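DNA polymerase III, beta subunit (Eubacterium rectale, PDB 3T0P) probably tethers DNA polymerases and other proteins to DNA, as a ring-shaped head-to-tail homodimer that makes replication processive. Local coordinates at residues Gly319-Phe325 against Ile361-Asn365; Leu264-Asp269 against Phe324-Ala328. All coordinates share one frame; numbering follows the deposited sequence.

Contact 1: residues Gly319-Phe325 against Ile361-Asn365; sequences GFNPKFF and ILPVN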
loop_
_atom_site.group_PDB
_atom_site.type_symbol
_atom_site.label_atom_id
_atom_site.label_comp_id
_atom_site.label_asym_id
_atom_site.label_seq_id
_atom_site.Cartn_x
_atom_site.Cartn_y
_atom_site.Cartn_z
ATOM N N GLY B 319 -4.198 -31.863 13.144
ATOM C CA GLY B 319 -3.667 -30.979 12.108
ATOM C C GLY B 319 -4.687 -29.995 11.570
ATOM O O GLY B 319 -5.890 -30.278 11.563
ATOM N N PHE B 320 -4.212 -28.833 11.114
ATOM C CA PHE B 320 -5.072 -27.774 10.584
ATOM C C PHE B 320 -4.431 -26.969 9.501
ATOM O O PHE B 320 -3.203 -26.815 9.471
ATOM C CB PHE B 320 -5.413 -26.749 11.692
ATOM C CG PHE B 320 -6.215 -27.250 12.863
ATOM C CD1 PHE B 320 -7.613 -27.309 12.799
ATOM C CD2 PHE B 320 -5.587 -27.623 14.047
ATOM C CE1 PHE B 320 -8.357 -27.781 13.885
ATOM C CE2 PHE B 320 -6.336 -28.068 15.141
ATOM C CZ PHE B 320 -7.714 -28.150 15.049
ATOM N N ASN B 321 -5.279 -26.323 8.696
ATOM C CA ASN B 321 -4.840 -25.308 7.735
ATOM C C ASN B 321 -4.514 -24.073 8.583
ATOM O O ASN B 321 -5.409 -23.572 9.284
ATOM C CB ASN B 321 -5.922 -25.032 6.704
ATOM C CG ASN B 321 -5.550 -24.051 5.624
ATOM O OD1 ASN B 321 -4.632 -23.223 5.747
ATOM N ND2 ASN B 321 -6.273 -24.125 4.528
ATOM N N PRO B 322 -3.228 -23.632 8.611
ATOM C CA PRO B 322 -2.856 -22.495 9.483
ATOM C C PRO B 322 -3.696 -21.229 9.259
ATOM O O PRO B 322 -4.020 -20.531 10.241
ATOM C CB PRO B 322 -1.374 -22.236 9.156
ATOM C CG PRO B 322 -1.030 -23.109 8.019
ATOM C CD PRO B 322 -2.063 -24.160 7.865
ATOM N N LYS B 323 -4.092 -20.969 7.995
ATOM C CA LYS B 323 -4.882 -19.795 7.588
ATOM C C LYS B 323 -6.181 -19.618 8.427
ATOM O O LYS B 323 -6.478 -18.507 8.876
ATOM C CB LYS B 323 -5.243 -19.899 6.103
ATOM C CG LYS B 323 -6.051 -18.725 5.549
ATOM C CD LYS B 323 -6.710 -19.070 4.207
ATOM C CE LYS B 323 -7.318 -17.851 3.557
ATOM N NZ LYS B 323 -8.444 -17.278 4.347
ATOM N N PHE B 324 -6.907 -20.717 8.658
ATOM C CA PHE B 324 -8.166 -20.736 9.405
ATOM C C PHE B 324 -7.984 -20.277 10.872
ATOM O O PHE B 324 -8.819 -19.553 11.407
ATOM C CB PHE B 324 -8.793 -22.132 9.342
ATOM C CG PHE B 324 -9.121 -22.635 7.940
ATOM C CD1 PHE B 324 -9.238 -21.751 6.868
ATOM C CD2 PHE B 324 -9.318 -23.992 7.698
ATOM C CE1 PHE B 324 -9.547 -22.215 5.581
ATOM C CE2 PHE B 324 -9.619 -24.455 6.409
ATOM C CZ PHE B 324 -9.749 -23.559 5.365
ATOM N N PHE B 325 -6.878 -20.657 11.492
ATOM C CA PHE B 325 -6.593 -20.256 12.855
ATOM C C PHE B 325 -6.160 -18.797 12.904
ATOM O O PHE B 325 -6.599 -18.068 13.794
ATOM C CB PHE B 325 -5.514 -21.169 13.446
ATOM C CG PHE B 325 -6.094 -22.198 14.378
ATOM C CD1 PHE B 325 -6.323 -21.898 15.718
ATOM C CD2 PHE B 325 -6.479 -23.447 13.907
ATOM C CE1 PHE B 325 -6.912 -22.835 16.567
ATOM C CE2 PHE B 325 -7.080 -24.377 14.757
ATOM C CZ PHE B 325 -7.266 -24.077 16.082
ATOM N N ILE B 361 -13.499 -24.799 13.488
ATOM C CA ILE B 361 -12.541 -25.042 12.411
ATOM C C ILE B 361 -12.459 -26.547 12.216
ATOM O O ILE B 361 -12.275 -27.258 13.185
ATOM C CB ILE B 361 -11.140 -24.389 12.722
ATOM C CG1 ILE B 361 -11.245 -22.853 12.905
ATOM C CG2 ILE B 361 -10.106 -24.738 11.650
ATOM C CD1 ILE B 361 -10.193 -22.247 13.821
ATOM N N LEU B 362 -12.602 -27.030 10.982
ATOM C CA LEU B 362 -12.461 -28.452 10.713
ATOM C C LEU B 362 -10.983 -28.776 10.595
ATOM O O LEU B 362 -10.248 -28.049 9.935
ATOM C CB LEU B 362 -13.206 -28.930 9.448
ATOM C CG LEU B 362 -14.733 -28.880 9.428
ATOM C CD1 LEU B 362 -15.266 -29.361 8.075
ATOM C CD2 LEU B 362 -15.343 -29.711 10.535
ATOM N N PRO B 363 -10.520 -29.868 11.219
ATOM C CA PRO B 363 -9.116 -30.226 11.092
ATOM C C PRO B 363 -8.849 -30.946 9.768
ATOM O O PRO B 363 -9.780 -31.377 9.088
ATOM C CB PRO B 363 -8.911 -31.181 12.284
ATOM C CG PRO B 363 -10.188 -31.846 12.441
ATOM C CD PRO B 363 -11.250 -30.849 12.043
ATOM N N VAL B 364 -7.571 -31.183 9.493
ATOM C CA VAL B 364 -7.114 -31.928 8.339
ATOM C C VAL B 364 -7.443 -33.399 8.537
ATOM O O VAL B 364 -7.289 -33.955 9.629
ATOM C CB VAL B 364 -5.608 -31.682 8.149
ATOM C CG1 VAL B 364 -4.955 -32.777 7.321
ATOM C CG2 VAL B 364 -5.375 -30.311 7.534
ATOM N N ASN B 365 -7.958 -34.015 7.487
ATOM C CA ASN B 365 -8.241 -35.434 7.560
ATOM C C ASN B 365 -6.993 -36.156 7.026
ATOM O O ASN B 365 -6.674 -36.057 5.837
ATOM C CB ASN B 365 -9.529 -35.795 6.803
ATOM C CG ASN B 365 -9.753 -37.280 6.670
ATOM O OD1 ASN B 365 -9.784 -38.023 7.654
ATOM N ND2 ASN B 365 -9.846 -37.748 5.437
HETATM O O HOH W 1 -6.120 -33.804 12.087
HETATM O O HOH W 2 -8.019 -27.328 8.822
#

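Contact 2: residues Leu264-Asp269 against Phe324-Ala328; sequences LLDCID and FFIDA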
loop_
_atom_site.group_PDB
_atom_site.type_symbol
_atom_site.label_atom_id
_atom_site.label_comp_id
_atom_site.label_asym_id
_atom_site.label_seq_id
_atom_site.Cartn_x
_atom_site.Cartn_y
_atom_site.Cartn_z
ATOM N N LEU B 264 -0.284 -18.103 20.532
ATOM C CA LEU B 264 -0.768 -19.057 19.541
ATOM C C LEU B 264 -0.755 -18.401 18.142
ATOM O O LEU B 264 -0.184 -18.957 17.193
ATOM C CB LEU B 264 -2.176 -19.599 19.905
ATOM C CG LEU B 264 -2.717 -20.680 18.942
ATOM C CD1 LEU B 264 -1.751 -21.876 18.828
ATOM C CD2 LEU B 264 -4.111 -21.150 19.366
ATOM N N LEU B 265 -1.324 -17.206 18.036
ATOM C CA LEU B 265 -1.336 -16.432 16.787
ATOM C C LEU B 265 0.091 -16.213 16.251
ATOM O O LEU B 265 0.350 -16.518 15.069
ATOM C CB LEU B 265 -2.054 -15.066 16.989
ATOM C CG LEU B 265 -2.066 -14.101 15.780
ATOM C CD1 LEU B 265 -2.593 -14.807 14.488
ATOM C CD2 LEU B 265 -2.876 -12.863 16.090
ATOM N N ASP B 266 1.017 -15.741 17.104
ATOM C CA ASP B 266 2.411 -15.501 16.624
ATOM C C ASP B 266 3.105 -16.779 16.136
ATOM O O ASP B 266 3.840 -16.745 15.149
ATOM C CB ASP B 266 3.259 -14.836 17.701
ATOM C CG ASP B 266 2.894 -13.373 17.926
ATOM O OD1 ASP B 266 2.043 -12.833 17.147
ATOM O OD2 ASP B 266 3.419 -12.771 18.901
ATOM N N CYS B 267 2.835 -17.908 16.794
ATOM C CA CYS B 267 3.450 -19.151 16.414
ATOM C C CYS B 267 2.920 -19.674 15.070
ATOM O O CYS B 267 3.701 -20.137 14.252
ATOM C CB CYS B 267 3.254 -20.190 17.506
ATOM S SG CYS B 267 3.637 -21.862 16.951
ATOM N N ILE B 268 1.587 -19.657 14.871
ATOM C CA ILE B 268 0.967 -20.136 13.640
ATOM C C ILE B 268 1.389 -19.220 12.478
ATOM O O ILE B 268 1.680 -19.698 11.376
ATOM C CB ILE B 268 -0.568 -20.267 13.781
ATOM C CG1 ILE B 268 -0.901 -21.220 14.956
ATOM C CG2 ILE B 268 -1.160 -20.790 12.470
ATOM C CD1 ILE B 268 -2.396 -21.540 15.212
ATOM N N ASP B 269 1.496 -17.924 12.748
ATOM C CA ASP B 269 1.939 -16.967 11.744
ATOM C C ASP B 269 3.410 -17.270 11.340
ATOM O O ASP B 269 3.709 -17.286 10.149
ATOM C CB ASP B 269 1.755 -15.549 12.284
ATOM C CG ASP B 269 2.144 -14.432 11.337
ATOM O OD1 ASP B 269 1.637 -14.425 10.183
ATOM O OD2 ASP B 269 2.900 -13.529 11.769
ATOM N N PHE B 324 -6.907 -20.717 8.658
ATOM C CA PHE B 324 -8.166 -20.736 9.405
ATOM C C PHE B 324 -7.984 -20.277 10.872
ATOM O O PHE B 324 -8.819 -19.553 11.407
ATOM C CB PHE B 324 -8.793 -22.132 9.342
ATOM C CG PHE B 324 -9.121 -22.635 7.940
ATOM C CD1 PHE B 324 -9.238 -21.751 6.868
ATOM C CD2 PHE B 324 -9.318 -23.992 7.698
ATOM C CE1 PHE B 324 -9.547 -22.215 5.581
ATOM C CE2 PHE B 324 -9.619 -24.455 6.409
ATOM C CZ PHE B 324 -9.749 -23.559 5.365
ATOM N N PHE B 325 -6.878 -20.657 11.492
ATOM C CA PHE B 325 -6.593 -20.256 12.855
ATOM C C PHE B 325 -6.160 -18.797 12.904
ATOM O O PHE B 325 -6.599 -18.068 13.794
ATOM C CB PHE B 325 -5.514 -21.169 13.446
ATOM C CG PHE B 325 -6.094 -22.198 14.378
ATOM C CD1 PHE B 325 -6.323 -21.898 15.718
ATOM C CD2 PHE B 325 -6.479 -23.447 13.907
ATOM C CE1 PHE B 325 -6.912 -22.835 16.567
ATOM C CE2 PHE B 325 -7.080 -24.377 14.757
ATOM C CZ PHE B 325 -7.266 -24.077 16.082
ATOM N N ILE B 326 -5.291 -18.381 11.979
ATOM C CA ILE B 326 -4.792 -17.014 11.880
ATOM C C ILE B 326 -5.996 -16.065 11.671
ATOM O O ILE B 326 -6.161 -15.118 12.443
ATOM C CB ILE B 326 -3.736 -16.875 10.765
ATOM C CG1 ILE B 326 -2.409 -17.519 11.182
ATOM C CG2 ILE B 326 -3.512 -15.402 10.404
ATOM C CD1 ILE B 326 -1.474 -17.885 10.031
ATOM N N ASP B 327 -6.877 -16.374 10.715
ATOM C CA ASP B 327 -8.070 -15.532 10.457
ATOM C C ASP B 327 -8.900 -15.329 11.712
ATOM O O ASP B 327 -9.238 -14.195 12.010
ATOM C CB ASP B 327 -8.981 -16.147 9.384
ATOM C CG ASP B 327 -8.464 -16.159 7.974
ATOM O OD1 ASP B 327 -7.383 -15.553 7.727
ATOM O OD2 ASP B 327 -9.123 -16.799 7.106
ATOM N N ALA B 328 -9.176 -16.422 12.483
ATOM C CA ALA B 328 -9.995 -16.311 13.685
ATOM C C ALA B 328 -9.246 -15.637 14.825
ATOM O O ALA B 328 -9.825 -14.794 15.494
ATOM C CB ALA B 328 -10.500 -17.687 14.126
#

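Contact 1: residues Gly319-Phe325 against Ile361-Asn365
Ile361 lays its CD1 methyl over one face of the Phe325 ring, a CH-pi contact 3.9 Å from the ring centroid and only 11° off the normal. At the edge of that ring, in its plane, sits Phe320 CD1, while Phe325 CE2 stands 3.4 Å above the centre of the Phe320 ring, so the two phenylalanines form a T-shaped pair. Pro363 and Ile361 reach Phe320 obliquely, Pro363 CB lying 3.8 Å from Phe320 CE1. Over one face of Phe324, toward its rim, lies the amide nitrogen ND2 of Asn321. Ile361 serves all three rings because its branches diverge: with CG1 beside the backbone N (chi1 -60°) and CG2 anti to it, CD1 goes to Phe325 while CG2 lies 3.7 Å from Phe324 CB and next to Phe320 CD1. The backbone joins at one direct bond, Val364 N to Gly319 O at 2.8 Å, nearly straight although the donor stands above the carbonyl plane. Two waters extend this link, bridging Gly319 N to Val364 O and Asn321 N to Leu362 O. Asn321 is also the N-cap, its OD1 accepting from Lys323 N. This is the strand-to-helix junction of the C-terminal domain, meeting the segment that in bacterial relatives helps line the pocket for polymerase-binding peptides.

Contact 2: residues Leu264-Asp269 against Phe324-Ala328
Ile268 and Ile326 lie alongside one another, their side chains running opposite ways, with Ile268 CG2 3.7 Å from Ile326 CG1 and almost as near its CD1. The other branch of Ile268 turns to the aromatic neighbour: its CD1 sits 3.6 Å from Phe325 CB, at the root of the side chain and oblique to the ring. That division follows from the torsions, CG2 being anti to the backbone N while CG1 lies beside it (chi1 -57°), which sends the two arms to successive residues of the facing helix. Around this centre, Ile326 CD1 runs on to within 3.9 Å of Asp269 CA, lodging against backbone, not against the carboxylate. Leu265 CD1 comes against the backbone of the same isoleucine, 4.1 Å from Ile326 CA, and Leu264 CD2 makes a looser touch with Phe325 CE1. An alanine in place of Ile268 would probably leave Ile326 CG1 and the root of Phe325 without their packing partner and open a gap between the helices. No hydrogen bond crosses; the axes of 264-269 and 324-328 approach to 9.5 Å, with a signed crossing angle of -141°, closer to antiparallel than to parallel. Farther out, Asp327 faces away and pairs with Arg176 and Lys323, and Asp269 makes a long, weak ion pair with Lys81 of the second subunit. Helices 261-272 and 322-329 thus lie side by side against the domain's sheets: Leu264 and Ile268 rest on Leu294 of strand 291-297, Leu264 also on Ile307 of strand 302-308, and Ala328 on Tyr359 of strand 357-361.

Overall arrangement
Both contacts lie in the C-terminal domain, their centres about 10 Å apart, and both draw on helix 322-329. Phe325 joins them: a ring face serves contact 1, while its CB and ring atoms, met obliquely, serve contact 2. The two also touch where Pro322 CB meets Ile268 CG2 at 3.6 Å. Contact 2 is buried, helix against helix, and apolar side chains carry it with no hydrogen bond across. Contact 1 is only partly buried: Phe320, Phe325 and Ile361 are buried, but Phe324 is partly exposed, and toward Val364 it becomes a loop held by backbone and water bonds. Thus one short helix is pinned to its partner helix on one flank and to the chain's closing segment on another.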